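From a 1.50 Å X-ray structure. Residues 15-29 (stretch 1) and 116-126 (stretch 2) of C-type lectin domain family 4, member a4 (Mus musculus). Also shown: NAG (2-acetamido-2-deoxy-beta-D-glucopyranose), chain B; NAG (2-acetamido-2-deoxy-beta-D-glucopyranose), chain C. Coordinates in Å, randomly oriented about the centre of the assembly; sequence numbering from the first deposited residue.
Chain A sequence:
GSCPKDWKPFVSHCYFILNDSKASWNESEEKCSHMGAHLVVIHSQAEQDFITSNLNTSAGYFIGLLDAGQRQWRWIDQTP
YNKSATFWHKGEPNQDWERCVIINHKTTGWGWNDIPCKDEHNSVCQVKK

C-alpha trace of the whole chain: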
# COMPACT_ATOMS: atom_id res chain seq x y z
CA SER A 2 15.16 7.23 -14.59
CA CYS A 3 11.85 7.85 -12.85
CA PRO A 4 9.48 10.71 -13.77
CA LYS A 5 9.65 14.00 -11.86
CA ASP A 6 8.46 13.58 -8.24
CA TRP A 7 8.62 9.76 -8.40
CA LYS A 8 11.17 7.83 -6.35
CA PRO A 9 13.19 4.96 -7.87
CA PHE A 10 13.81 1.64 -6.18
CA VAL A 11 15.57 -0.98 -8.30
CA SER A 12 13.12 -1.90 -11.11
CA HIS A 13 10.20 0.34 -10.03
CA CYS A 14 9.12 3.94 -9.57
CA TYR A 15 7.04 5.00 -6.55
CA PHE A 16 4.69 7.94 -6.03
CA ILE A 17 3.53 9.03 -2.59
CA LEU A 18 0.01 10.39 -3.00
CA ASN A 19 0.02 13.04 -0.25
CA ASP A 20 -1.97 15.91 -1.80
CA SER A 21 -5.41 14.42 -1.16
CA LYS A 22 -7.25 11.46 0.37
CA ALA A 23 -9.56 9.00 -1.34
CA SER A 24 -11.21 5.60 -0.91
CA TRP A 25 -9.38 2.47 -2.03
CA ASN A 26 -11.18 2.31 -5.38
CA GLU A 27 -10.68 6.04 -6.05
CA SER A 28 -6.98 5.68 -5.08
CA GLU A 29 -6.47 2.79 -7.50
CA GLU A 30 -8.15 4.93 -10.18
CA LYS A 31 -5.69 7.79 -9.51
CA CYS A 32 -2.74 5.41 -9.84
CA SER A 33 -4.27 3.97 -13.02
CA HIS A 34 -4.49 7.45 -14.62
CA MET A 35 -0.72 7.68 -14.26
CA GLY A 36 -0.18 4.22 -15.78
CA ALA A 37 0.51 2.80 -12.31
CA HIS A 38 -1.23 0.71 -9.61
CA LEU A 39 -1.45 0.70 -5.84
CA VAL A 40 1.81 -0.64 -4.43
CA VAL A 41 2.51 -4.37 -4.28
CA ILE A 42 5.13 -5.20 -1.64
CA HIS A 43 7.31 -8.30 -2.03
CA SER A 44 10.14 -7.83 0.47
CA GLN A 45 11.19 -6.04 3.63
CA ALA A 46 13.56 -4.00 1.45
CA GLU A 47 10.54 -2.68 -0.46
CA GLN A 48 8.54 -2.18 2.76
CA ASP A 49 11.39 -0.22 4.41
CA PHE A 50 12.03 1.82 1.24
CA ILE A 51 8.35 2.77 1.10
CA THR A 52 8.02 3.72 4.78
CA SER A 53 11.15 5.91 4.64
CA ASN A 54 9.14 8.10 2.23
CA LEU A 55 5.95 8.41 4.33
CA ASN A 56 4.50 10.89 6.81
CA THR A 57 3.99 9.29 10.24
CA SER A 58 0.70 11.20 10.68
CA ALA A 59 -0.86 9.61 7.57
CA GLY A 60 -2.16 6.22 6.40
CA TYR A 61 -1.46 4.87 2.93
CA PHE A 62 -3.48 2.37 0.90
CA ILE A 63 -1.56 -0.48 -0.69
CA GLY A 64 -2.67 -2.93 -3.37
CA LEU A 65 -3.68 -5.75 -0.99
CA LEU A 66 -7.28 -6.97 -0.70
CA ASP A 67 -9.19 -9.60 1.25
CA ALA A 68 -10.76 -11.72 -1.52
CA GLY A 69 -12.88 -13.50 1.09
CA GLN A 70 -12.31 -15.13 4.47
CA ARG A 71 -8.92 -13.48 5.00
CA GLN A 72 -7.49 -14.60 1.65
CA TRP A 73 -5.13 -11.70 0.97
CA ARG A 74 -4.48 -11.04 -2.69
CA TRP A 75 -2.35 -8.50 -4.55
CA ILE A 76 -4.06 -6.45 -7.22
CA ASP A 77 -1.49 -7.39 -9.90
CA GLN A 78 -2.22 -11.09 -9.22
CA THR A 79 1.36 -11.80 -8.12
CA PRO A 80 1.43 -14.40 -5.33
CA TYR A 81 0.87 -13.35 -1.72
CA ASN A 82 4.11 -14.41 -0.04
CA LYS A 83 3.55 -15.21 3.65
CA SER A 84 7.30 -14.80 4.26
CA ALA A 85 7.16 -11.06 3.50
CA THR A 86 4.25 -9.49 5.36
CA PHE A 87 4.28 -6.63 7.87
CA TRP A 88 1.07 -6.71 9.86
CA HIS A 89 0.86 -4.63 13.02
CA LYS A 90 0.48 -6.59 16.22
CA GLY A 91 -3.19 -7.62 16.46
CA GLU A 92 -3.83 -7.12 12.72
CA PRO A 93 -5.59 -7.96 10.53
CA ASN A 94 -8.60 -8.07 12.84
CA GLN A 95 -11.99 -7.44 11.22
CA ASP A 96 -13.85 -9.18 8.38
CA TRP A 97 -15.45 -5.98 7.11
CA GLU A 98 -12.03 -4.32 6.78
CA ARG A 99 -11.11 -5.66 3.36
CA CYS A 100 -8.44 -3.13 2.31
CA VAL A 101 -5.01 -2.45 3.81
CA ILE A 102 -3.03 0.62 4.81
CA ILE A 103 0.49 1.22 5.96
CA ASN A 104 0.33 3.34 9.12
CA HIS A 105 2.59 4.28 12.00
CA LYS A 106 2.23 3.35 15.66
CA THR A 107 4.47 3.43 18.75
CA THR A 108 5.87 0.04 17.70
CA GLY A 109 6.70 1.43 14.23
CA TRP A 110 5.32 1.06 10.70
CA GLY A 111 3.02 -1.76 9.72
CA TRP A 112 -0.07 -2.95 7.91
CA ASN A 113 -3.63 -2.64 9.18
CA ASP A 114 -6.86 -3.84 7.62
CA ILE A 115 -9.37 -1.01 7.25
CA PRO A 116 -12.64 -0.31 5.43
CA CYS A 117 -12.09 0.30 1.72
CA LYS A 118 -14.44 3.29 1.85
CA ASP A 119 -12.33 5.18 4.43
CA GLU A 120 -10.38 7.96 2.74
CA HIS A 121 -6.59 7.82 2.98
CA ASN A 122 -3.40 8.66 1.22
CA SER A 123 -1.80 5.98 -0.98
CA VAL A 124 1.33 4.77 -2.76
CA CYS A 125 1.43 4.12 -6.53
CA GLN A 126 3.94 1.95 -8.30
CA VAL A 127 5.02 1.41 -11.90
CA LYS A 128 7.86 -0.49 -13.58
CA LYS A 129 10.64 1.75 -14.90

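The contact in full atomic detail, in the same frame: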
# COMPACT_ATOMS: atom_id res chain seq x y z
N TYR A 15 8.06 4.87 -7.60
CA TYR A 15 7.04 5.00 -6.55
C TYR A 15 6.57 6.44 -6.41
O TYR A 15 7.36 7.37 -6.47
CB TYR A 15 7.61 4.48 -5.22
CG TYR A 15 7.96 3.02 -5.29
CD1 TYR A 15 7.08 2.06 -4.81
CD2 TYR A 15 9.17 2.59 -5.85
CE1 TYR A 15 7.39 0.70 -4.89
CE2 TYR A 15 9.48 1.25 -5.94
CZ TYR A 15 8.60 0.30 -5.45
OH TYR A 15 8.91 -1.03 -5.54
N PHE A 16 5.27 6.61 -6.22
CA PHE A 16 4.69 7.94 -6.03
C PHE A 16 3.90 7.94 -4.74
O PHE A 16 3.04 7.08 -4.53
CB PHE A 16 3.78 8.31 -7.20
CG PHE A 16 3.30 9.73 -7.16
CD1 PHE A 16 4.12 10.76 -7.60
CD2 PHE A 16 2.04 10.04 -6.67
CE1 PHE A 16 3.68 12.08 -7.56
CE2 PHE A 16 1.59 11.36 -6.63
CZ PHE A 16 2.41 12.38 -7.07
N ILE A 17 4.20 8.90 -3.87
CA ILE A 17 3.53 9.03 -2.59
C ILE A 17 2.41 10.05 -2.76
O ILE A 17 2.67 11.24 -2.94
CB ILE A 17 4.50 9.48 -1.47
CG1 ILE A 17 5.80 8.64 -1.49
CG2 ILE A 17 3.79 9.48 -0.12
CD1 ILE A 17 5.62 7.15 -1.26
N LEU A 18 1.18 9.56 -2.74
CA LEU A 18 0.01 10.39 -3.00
C LEU A 18 -0.41 11.07 -1.70
O LEU A 18 -1.20 10.53 -0.92
CB LEU A 18 -1.12 9.54 -3.59
CG LEU A 18 -2.05 10.18 -4.62
CD1 LEU A 18 -2.84 9.11 -5.35
CD2 LEU A 18 -2.98 11.18 -3.95
N ASN A 19 0.16 12.26 -1.48
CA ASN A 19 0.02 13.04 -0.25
C ASN A 19 -0.96 14.21 -0.36
O ASN A 19 -1.40 14.73 0.66
CB ASN A 19 1.38 13.62 0.17
CG ASN A 19 2.25 12.65 0.93
OD1 ASN A 19 3.48 12.71 0.85
ND2 ASN A 19 1.63 11.75 1.70
N ASP A 20 -1.27 14.63 -1.59
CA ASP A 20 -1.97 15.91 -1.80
C ASP A 20 -3.47 15.86 -1.53
O ASP A 20 -4.13 16.90 -1.41
CB ASP A 20 -1.65 16.51 -3.18
CG ASP A 20 -2.45 15.88 -4.32
OD1 ASP A 20 -3.29 14.99 -4.09
OD2 ASP A 20 -2.22 16.30 -5.48
N SER A 21 -4.00 14.64 -1.42
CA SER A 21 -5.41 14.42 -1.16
C SER A 21 -5.64 13.01 -0.64
O SER A 21 -4.75 12.15 -0.72
CB SER A 21 -6.24 14.65 -2.43
OG SER A 21 -5.77 13.85 -3.50
N LYS A 22 -6.83 12.78 -0.09
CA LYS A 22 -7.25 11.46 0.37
C LYS A 22 -8.40 10.95 -0.47
O LYS A 22 -9.15 11.73 -1.07
CB LYS A 22 -7.64 11.50 1.85
CG LYS A 22 -6.52 11.86 2.80
CD LYS A 22 -7.02 11.90 4.23
CE LYS A 22 -5.96 12.42 5.18
NZ LYS A 22 -6.53 12.68 6.53
N ALA A 23 -8.54 9.63 -0.52
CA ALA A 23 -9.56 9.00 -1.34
C ALA A 23 -9.78 7.59 -0.82
O ALA A 23 -8.91 7.03 -0.14
CB ALA A 23 -9.13 8.96 -2.80
N SER A 24 -10.94 7.02 -1.15
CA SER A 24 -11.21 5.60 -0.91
C SER A 24 -10.23 4.70 -1.65
O SER A 24 -9.46 5.16 -2.50
CB SER A 24 -12.63 5.26 -1.36
OG SER A 24 -12.70 5.25 -2.78
N TRP A 25 -10.26 3.41 -1.34
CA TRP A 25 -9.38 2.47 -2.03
C TRP A 25 -9.61 2.48 -3.53
O TRP A 25 -8.67 2.62 -4.30
CB TRP A 25 -9.50 1.07 -1.46
CG TRP A 25 -8.48 0.14 -2.05
CD1 TRP A 25 -7.22 -0.17 -1.55
CD2 TRP A 25 -8.58 -0.59 -3.31
NE1 TRP A 25 -6.56 -1.04 -2.38
CE2 TRP A 25 -7.33 -1.32 -3.46
CE3 TRP A 25 -9.56 -0.71 -4.30
CZ2 TRP A 25 -7.07 -2.13 -4.57
CZ3 TRP A 25 -9.30 -1.53 -5.40
CH2 TRP A 25 -8.08 -2.22 -5.53
N ASN A 26 -10.87 2.34 -3.95
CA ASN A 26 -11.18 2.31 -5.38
C ASN A 26 -10.78 3.60 -6.10
O ASN A 26 -10.21 3.56 -7.18
CB ASN A 26 -12.65 1.92 -5.62
CG ASN A 26 -12.86 0.41 -5.65
OD1 ASN A 26 -12.50 -0.26 -6.62
ND2 ASN A 26 -13.45 -0.12 -4.60
N GLU A 27 -11.05 4.75 -5.47
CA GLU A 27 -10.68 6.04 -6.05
C GLU A 27 -9.15 6.18 -6.13
O GLU A 27 -8.63 6.73 -7.10
CB GLU A 27 -11.29 7.19 -5.25
CG GLU A 27 -12.80 7.34 -5.40
CD GLU A 27 -13.41 8.24 -4.33
OE1 GLU A 27 -12.77 8.49 -3.28
OE2 GLU A 27 -14.56 8.68 -4.54
N SER A 28 -8.45 5.68 -5.11
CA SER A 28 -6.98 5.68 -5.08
C SER A 28 -6.38 4.84 -6.21
O SER A 28 -5.45 5.28 -6.88
CB SER A 28 -6.47 5.17 -3.73
OG SER A 28 -6.85 6.05 -2.69
N GLU A 29 -6.92 3.64 -6.40
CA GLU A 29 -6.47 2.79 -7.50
C GLU A 29 -6.72 3.45 -8.85
O GLU A 29 -5.90 3.32 -9.76
CB GLU A 29 -7.11 1.39 -7.43
CG GLU A 29 -6.83 0.47 -8.62
CD GLU A 29 -5.35 0.16 -8.86
OE1 GLU A 29 -4.49 0.52 -8.02
OE2 GLU A 29 -5.05 -0.47 -9.90
N PRO A 116 -11.60 -0.33 6.44
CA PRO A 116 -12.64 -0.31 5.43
C PRO A 116 -12.16 0.38 4.16
O PRO A 116 -11.51 1.44 4.22
CB PRO A 116 -13.76 0.49 6.11
CG PRO A 116 -13.48 0.36 7.57
CD PRO A 116 -11.99 0.46 7.62
N CYS A 117 -12.46 -0.23 3.02
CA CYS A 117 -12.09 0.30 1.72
C CYS A 117 -12.64 1.70 1.47
O CYS A 117 -12.03 2.49 0.76
CB CYS A 117 -12.53 -0.67 0.61
SG CYS A 117 -11.78 -2.31 0.77
N LYS A 118 -13.79 2.01 2.09
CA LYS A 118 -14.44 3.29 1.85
C LYS A 118 -13.79 4.44 2.63
O LYS A 118 -14.04 5.60 2.33
CB LYS A 118 -15.94 3.21 2.18
CG LYS A 118 -16.26 2.93 3.64
CD LYS A 118 -17.73 3.16 3.97
CE LYS A 118 -18.64 2.16 3.27
NZ LYS A 118 -20.03 2.27 3.79
N ASP A 119 -12.95 4.13 3.61
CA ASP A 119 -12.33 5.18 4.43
C ASP A 119 -11.26 5.88 3.62
O ASP A 119 -10.43 5.23 2.99
CB ASP A 119 -11.74 4.62 5.73
CG ASP A 119 -12.79 4.29 6.78
OD1 ASP A 119 -14.01 4.36 6.48
OD2 ASP A 119 -12.40 3.92 7.90
N GLU A 120 -11.26 7.21 3.63
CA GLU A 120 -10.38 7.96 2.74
C GLU A 120 -8.99 8.13 3.33
O GLU A 120 -8.83 8.58 4.46
CB GLU A 120 -10.99 9.32 2.40
CG GLU A 120 -12.23 9.21 1.53
CD GLU A 120 -12.86 10.55 1.22
OE1 GLU A 120 -12.76 11.48 2.04
OE2 GLU A 120 -13.47 10.67 0.13
N HIS A 121 -7.98 7.74 2.55
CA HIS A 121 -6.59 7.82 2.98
C HIS A 121 -5.70 8.24 1.86
O HIS A 121 -6.11 8.34 0.70
CB HIS A 121 -6.13 6.46 3.53
CG HIS A 121 -6.69 6.15 4.88
ND1 HIS A 121 -7.92 5.63 5.05
CD2 HIS A 121 -6.17 6.36 6.15
CE1 HIS A 121 -8.16 5.50 6.37
NE2 HIS A 121 -7.09 5.95 7.03
N ASN A 122 -4.44 8.49 2.21
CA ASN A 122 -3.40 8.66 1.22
C ASN A 122 -3.05 7.29 0.62
O ASN A 122 -3.67 6.30 0.96
CB ASN A 122 -2.21 9.36 1.86
CG ASN A 122 -2.59 10.73 2.37
OD1 ASN A 122 -2.83 11.65 1.57
ND2 ASN A 122 -2.75 10.87 3.67
N SER A 123 -2.10 7.25 -0.30
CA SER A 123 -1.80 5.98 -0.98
C SER A 123 -0.42 6.04 -1.59
O SER A 123 0.21 7.10 -1.63
CB SER A 123 -2.87 5.66 -2.04
OG SER A 123 -2.99 6.69 -3.00
N VAL A 124 0.06 4.88 -2.04
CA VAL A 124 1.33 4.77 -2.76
C VAL A 124 1.10 4.06 -4.09
O VAL A 124 0.54 2.96 -4.12
CB VAL A 124 2.39 3.99 -1.94
CG1 VAL A 124 3.71 3.92 -2.71
CG2 VAL A 124 2.61 4.65 -0.58
N CYS A 125 1.52 4.70 -5.19
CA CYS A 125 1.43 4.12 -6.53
C CYS A 125 2.78 3.59 -6.94
O CYS A 125 3.82 4.06 -6.48
CB CYS A 125 0.98 5.14 -7.58
SG CYS A 125 -0.57 5.98 -7.25
N GLN A 126 2.74 2.62 -7.84
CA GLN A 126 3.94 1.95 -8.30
C GLN A 126 3.84 1.62 -9.78
O GLN A 126 2.78 1.22 -10.25
CB GLN A 126 4.13 0.69 -7.47
CG GLN A 126 5.19 -0.26 -7.97
CD GLN A 126 5.16 -1.55 -7.20
OE1 GLN A 126 4.10 -2.07 -6.90
NE2 GLN A 126 6.34 -2.06 -6.85
C1 NAG B . -7.83 2.66 12.23
C2 NAG B . -6.42 3.25 12.19
C3 NAG B . -6.41 4.64 11.54
C4 NAG B . -7.18 4.63 10.22
C5 NAG B . -8.55 3.97 10.38
C6 NAG B . -9.26 3.77 9.04
C7 NAG B . -5.04 2.31 13.98
C8 NAG B . -4.66 2.38 15.43
N2 NAG B . -5.91 3.22 13.55
O3 NAG B . -5.07 5.02 11.30
O4 NAG B . -7.33 5.94 9.73
O5 NAG B . -8.40 2.68 10.93
O6 NAG B . -9.99 4.92 8.65
O7 NAG B . -4.56 1.43 13.24
C1 NAG C . -12.40 3.56 14.05
C2 NAG C . -12.35 4.99 13.55
C3 NAG C . -13.16 5.13 12.26
C4 NAG C . -12.76 4.07 11.23
C5 NAG C . -12.74 2.69 11.89
C6 NAG C . -12.24 1.61 10.94
C7 NAG C . -12.12 6.63 15.37
C8 NAG C . -12.86 7.49 16.36
N2 NAG C . -12.89 5.90 14.56
O3 NAG C . -12.94 6.42 11.74
O4 NAG C . -13.69 4.09 10.17
O5 NAG C . -11.92 2.68 13.05
O6 NAG C . -12.53 0.33 11.47
O7 NAG C . -10.88 6.62 15.36
O HOH W 1 -12.99 1.48 -2.18
O HOH W 2 -5.26 8.06 -1.93

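What forms the apolar centre of the contact? The strand running through Y15 to L18 lies antiparallel to strand 121-126, and the side chains of Y15 to L18 and S123 to Q126 alternate between the two faces of the sheet. On one face I17 CD1 packs 4.0 Å from V124 CG2, while V124 CG1 sits at the edge of the Y15 ring, 4.4 Å from Y15 CD1. The other face carries F16, L18, S123 and C125: F16 CB lies 4.2 Å from C125 CB, and L18 CD1 comes within 4.3 Å of C125 SG.

How does the backbone hold these side chains in register? F16 and C125 form a hydrogen-bonded pair, F16 N giving to C125 O and C125 N to F16 O, both at 2.9 Å. Two residues on, L18 N donates to S123 O at 2.9 Å, but the return bond from S123 N to L18 O is stretched to 3.5 Å and weak.

What happens after the corner at D20? The chain leaves the first pairing, and the strand that includes K22 and A23 runs nearly perpendicular to strand 121-126. Even so, A23 and H121 make two good bonds: A23 N to H121 O at 3.0 Å and H121 N to A23 O at 2.9 Å. Their side chains diverge. A water extends the link, donating to H121 O (2.8 Å) and to S28 OG (2.7 Å), and lying 2.9 Å from S123 OG.

How does the contact end at its polar edge? The helix beginning at W25 is capped by S24, whose OG accepts from E27 N at 3.2 Å. W25 N instead reaches across to C117 O, 2.9 Å away and almost perfectly linear. Nearby, the like charges of E27 OE1 and E120 OE2 stand 4.1 Å apart. Beyond the protein pairing, D119 OD2 accepts from O6 of the chain B NAG at 2.7 Å.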